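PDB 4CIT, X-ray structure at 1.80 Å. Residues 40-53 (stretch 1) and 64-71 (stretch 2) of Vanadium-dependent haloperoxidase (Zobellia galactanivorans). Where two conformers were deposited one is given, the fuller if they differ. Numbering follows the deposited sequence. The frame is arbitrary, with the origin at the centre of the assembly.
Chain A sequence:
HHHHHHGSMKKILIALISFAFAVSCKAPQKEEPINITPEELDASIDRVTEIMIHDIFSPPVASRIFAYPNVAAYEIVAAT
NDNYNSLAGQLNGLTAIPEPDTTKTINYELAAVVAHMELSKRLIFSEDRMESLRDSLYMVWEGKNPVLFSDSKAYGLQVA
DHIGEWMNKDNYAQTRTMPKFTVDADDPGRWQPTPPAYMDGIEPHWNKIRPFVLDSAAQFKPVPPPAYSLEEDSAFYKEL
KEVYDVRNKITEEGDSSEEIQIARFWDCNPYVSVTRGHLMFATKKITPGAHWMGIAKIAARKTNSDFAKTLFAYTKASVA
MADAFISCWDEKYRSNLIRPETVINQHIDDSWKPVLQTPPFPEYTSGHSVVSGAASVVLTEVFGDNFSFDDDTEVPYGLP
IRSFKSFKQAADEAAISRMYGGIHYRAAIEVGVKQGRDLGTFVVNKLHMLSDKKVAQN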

# COMPACT_ATOMS: atom_id res chain seq x y z
N GLU A 40 -3.27 -13.95 -13.78
CA GLU A 40 -2.80 -14.88 -12.83
C GLU A 40 -1.96 -14.18 -11.74
O GLU A 40 -1.96 -14.60 -10.57
CB GLU A 40 -2.01 -16.01 -13.54
CG GLU A 40 -3.08 -16.93 -14.15
CD GLU A 40 -2.63 -17.73 -15.32
OE1 GLU A 40 -1.55 -17.42 -15.86
OE2 GLU A 40 -3.39 -18.66 -15.69
N LEU A 41 -1.25 -13.12 -12.11
CA LEU A 41 -0.61 -12.30 -11.10
C LEU A 41 -1.70 -11.67 -10.22
O LEU A 41 -1.59 -11.65 -8.95
CB LEU A 41 0.23 -11.27 -11.81
CG LEU A 41 0.95 -10.22 -10.97
CD1 LEU A 41 1.89 -10.83 -9.99
CD2 LEU A 41 1.70 -9.23 -11.89
N ASP A 42 -2.74 -11.14 -10.87
CA ASP A 42 -3.83 -10.56 -10.11
C ASP A 42 -4.46 -11.55 -9.12
O ASP A 42 -4.90 -11.14 -8.04
CB ASP A 42 -4.95 -9.99 -11.04
CG ASP A 42 -4.52 -8.76 -11.85
OD1 ASP A 42 -3.54 -8.06 -11.40
OD2 ASP A 42 -5.21 -8.48 -12.88
N ALA A 43 -4.62 -12.80 -9.55
CA ALA A 43 -5.13 -13.87 -8.69
C ALA A 43 -4.30 -13.98 -7.39
O ALA A 43 -4.83 -14.07 -6.29
CB ALA A 43 -5.19 -15.17 -9.46
N SER A 44 -2.97 -13.98 -7.49
CA SER A 44 -2.12 -14.03 -6.34
C SER A 44 -2.26 -12.82 -5.42
O SER A 44 -2.44 -12.97 -4.19
CB SER A 44 -0.65 -14.18 -6.78
OG SER A 44 0.26 -14.32 -5.71
N ILE A 45 -2.34 -11.64 -6.01
CA ILE A 45 -2.46 -10.41 -5.23
C ILE A 45 -3.88 -10.37 -4.57
O ILE A 45 -4.01 -9.97 -3.45
CB ILE A 45 -2.16 -9.17 -6.12
CG1 ILE A 45 -0.71 -9.19 -6.62
CG2 ILE A 45 -2.49 -7.89 -5.41
CD1 ILE A 45 -0.33 -8.14 -7.59
N ASP A 46 -4.95 -10.79 -5.28
CA ASP A 46 -6.29 -10.86 -4.69
C ASP A 46 -6.34 -11.86 -3.53
O ASP A 46 -6.95 -11.55 -2.52
CB ASP A 46 -7.32 -11.37 -5.71
CG ASP A 46 -7.69 -10.35 -6.83
OD1 ASP A 46 -7.39 -9.14 -6.67
OD2 ASP A 46 -8.28 -10.83 -7.91
N ARG A 47 -5.67 -13.03 -3.68
CA ARG A 47 -5.70 -13.99 -2.60
C ARG A 47 -4.94 -13.44 -1.39
O ARG A 47 -5.36 -13.60 -0.24
CB ARG A 47 -5.09 -15.32 -3.04
CG ARG A 47 -5.08 -16.44 -2.01
CD ARG A 47 -6.40 -16.73 -1.37
NE ARG A 47 -7.42 -17.14 -2.34
CZ ARG A 47 -7.61 -18.41 -2.73
NH1 ARG A 47 -6.90 -19.42 -2.23
NH2 ARG A 47 -8.59 -18.69 -3.59
N VAL A 48 -3.78 -12.85 -1.62
CA VAL A 48 -2.99 -12.34 -0.47
C VAL A 48 -3.76 -11.23 0.25
O VAL A 48 -3.69 -11.13 1.49
CB VAL A 48 -1.52 -12.05 -0.83
CG1 VAL A 48 -1.45 -10.74 -1.44
CG2 VAL A 48 -0.61 -12.16 0.43
N THR A 49 -4.46 -10.45 -0.53
CA THR A 49 -5.32 -9.42 0.01
C THR A 49 -6.35 -10.01 0.97
O THR A 49 -6.58 -9.50 2.15
CB THR A 49 -5.94 -8.54 -1.11
OG1 THR A 49 -4.89 -7.81 -1.78
CG2 THR A 49 -6.83 -7.52 -0.55
N GLU A 50 -7.01 -11.03 0.50
CA GLU A 50 -8.04 -11.71 1.32
C GLU A 50 -7.45 -12.32 2.59
O GLU A 50 -8.00 -12.14 3.69
CB GLU A 50 -8.71 -12.81 0.51
CG GLU A 50 -9.51 -12.29 -0.65
CD GLU A 50 -9.70 -13.35 -1.76
OE1 GLU A 50 -9.32 -14.52 -1.58
OE2 GLU A 50 -10.20 -13.00 -2.86
N ILE A 51 -6.27 -12.91 2.47
CA ILE A 51 -5.62 -13.52 3.60
C ILE A 51 -5.21 -12.47 4.65
O ILE A 51 -5.32 -12.70 5.86
CB ILE A 51 -4.42 -14.36 3.18
CG1 ILE A 51 -4.92 -15.45 2.19
CG2 ILE A 51 -3.64 -14.87 4.42
CD1 ILE A 51 -3.76 -16.30 1.63
N MET A 52 -4.73 -11.33 4.16
CA MET A 52 -4.39 -10.19 5.01
C MET A 52 -5.49 -9.72 5.92
O MET A 52 -5.22 -9.43 7.10
CB MET A 52 -3.88 -9.00 4.14
CG MET A 52 -2.38 -9.09 3.91
SD MET A 52 -1.82 -7.49 3.12
CE MET A 52 -3.05 -7.14 1.97
N ILE A 53 -6.67 -9.67 5.37
CA ILE A 53 -7.88 -9.35 6.12
C ILE A 53 -8.08 -10.40 7.20
O ILE A 53 -8.14 -10.10 8.42
CB ILE A 53 -9.12 -9.36 5.28
CG1 ILE A 53 -9.04 -8.31 4.17
CG2 ILE A 53 -10.34 -9.06 6.17
CD1 ILE A 53 -10.20 -8.43 3.20
N ARG A 64 4.40 -4.01 3.00
CA ARG A 64 5.61 -4.82 2.90
C ARG A 64 5.25 -6.17 2.18
O ARG A 64 5.98 -6.71 1.36
CB ARG A 64 6.16 -5.05 4.30
CG ARG A 64 7.37 -5.96 4.39
CD ARG A 64 7.98 -6.03 5.82
NE ARG A 64 9.15 -6.89 5.84
CZ ARG A 64 9.20 -8.18 6.02
NH1 ARG A 64 8.10 -8.91 6.22
NH2 ARG A 64 10.38 -8.74 6.01
N ILE A 65 4.10 -6.72 2.52
CA ILE A 65 3.53 -7.97 1.91
C ILE A 65 3.31 -7.83 0.40
O ILE A 65 3.58 -8.73 -0.35
CB ILE A 65 2.25 -8.36 2.64
CG1 ILE A 65 2.62 -8.75 4.10
CG2 ILE A 65 1.62 -9.57 1.96
CD1 ILE A 65 1.42 -8.96 5.00
N PHE A 66 2.85 -6.66 -0.08
CA PHE A 66 2.68 -6.40 -1.50
C PHE A 66 4.00 -6.21 -2.23
O PHE A 66 4.14 -6.70 -3.33
CB PHE A 66 1.81 -5.16 -1.74
CG PHE A 66 0.37 -5.40 -1.45
CD1 PHE A 66 -0.31 -6.40 -2.09
CD2 PHE A 66 -0.31 -4.56 -0.61
CE1 PHE A 66 -1.65 -6.59 -1.83
CE2 PHE A 66 -1.64 -4.76 -0.30
CZ PHE A 66 -2.32 -5.79 -0.92
N ALA A 67 4.98 -5.54 -1.63
CA ALA A 67 6.17 -5.15 -2.35
C ALA A 67 7.16 -6.23 -2.72
O ALA A 67 7.56 -6.32 -3.88
CB ALA A 67 6.92 -4.07 -1.60
N TYR A 68 7.55 -7.05 -1.75
CA TYR A 68 8.56 -8.04 -1.99
C TYR A 68 8.21 -9.08 -3.09
O TYR A 68 9.05 -9.40 -3.93
CB TYR A 68 8.99 -8.76 -0.72
CG TYR A 68 9.93 -7.92 0.10
CD1 TYR A 68 11.27 -7.70 -0.30
CD2 TYR A 68 9.52 -7.41 1.29
CE1 TYR A 68 12.16 -6.95 0.49
CE2 TYR A 68 10.37 -6.61 2.08
CZ TYR A 68 11.69 -6.41 1.69
OH TYR A 68 12.52 -5.68 2.48
N PRO A 69 7.00 -9.63 -3.08
CA PRO A 69 6.68 -10.59 -4.11
C PRO A 69 6.65 -9.96 -5.52
O PRO A 69 7.06 -10.59 -6.49
CB PRO A 69 5.32 -11.09 -3.69
CG PRO A 69 5.29 -10.90 -2.18
CD PRO A 69 5.90 -9.54 -2.07
N ASN A 70 6.19 -8.72 -5.65
CA ASN A 70 6.31 -8.05 -6.92
C ASN A 70 7.72 -7.85 -7.35
O ASN A 70 8.04 -8.05 -8.55
CB ASN A 70 5.54 -6.72 -6.91
CG ASN A 70 4.06 -6.93 -6.87
OD1 ASN A 70 3.52 -7.89 -7.52
ND2 ASN A 70 3.35 -5.95 -6.30
N VAL A 71 8.64 -7.46 -6.45
CA VAL A 71 10.03 -7.28 -6.83
C VAL A 71 10.59 -8.57 -7.38
O VAL A 71 11.34 -8.54 -8.40
CB VAL A 71 10.90 -6.70 -5.65
CG1 VAL A 71 12.38 -6.72 -5.91
CG2 VAL A 71 10.45 -5.29 -5.34

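Both stretches are helical, and their axes run nearly antiparallel, at 155°, with a closest approach of 11.0 Å. That spacing leaves room for bulky side chains between the backbones; even at Ile45 and Phe66 the CA atoms stay 7.5 Å apart. No hydrogen bond crosses the interface, so the 336 Å² buried between the stretches rests on side-chain packing.

Phe66 contributes most. Its CA-to-CB bond points sideways, but with chi1 at -74° (m) the ring reaches across and fits as a knob among Ile45, Val48, Thr49 and Met52. Ile45 CG2 lies 3.9 Å from Phe66 CE1, and Val48 CG1 is 4.2 Å from the same atom. Thr49 OG1 meets the ring edge, 3.4 Å from Phe66 CZ; this hydroxyl donates to Ile45 O at 2.9 Å, satisfying its proton within its own helix.

Met52 approaches obliquely: its CE is 3.3 Å from Phe66 CZ, a tight contact, and its SD sits 4.8 Å from the ring centroid, 29° off the normal, a sulfur-aromatic interaction. Met52 CG also touches Ile65 CD1 at 4.0 Å.

Ile65 points toward the first helix and extends the apolar layer, with its CG2 3.7 Å from Val48 CG2. Beyond Phe66, Asn70 OD1 meets only carbon here, 3.9 Å from Ile45 CD1 and 4.2 Å from Leu41 CD1.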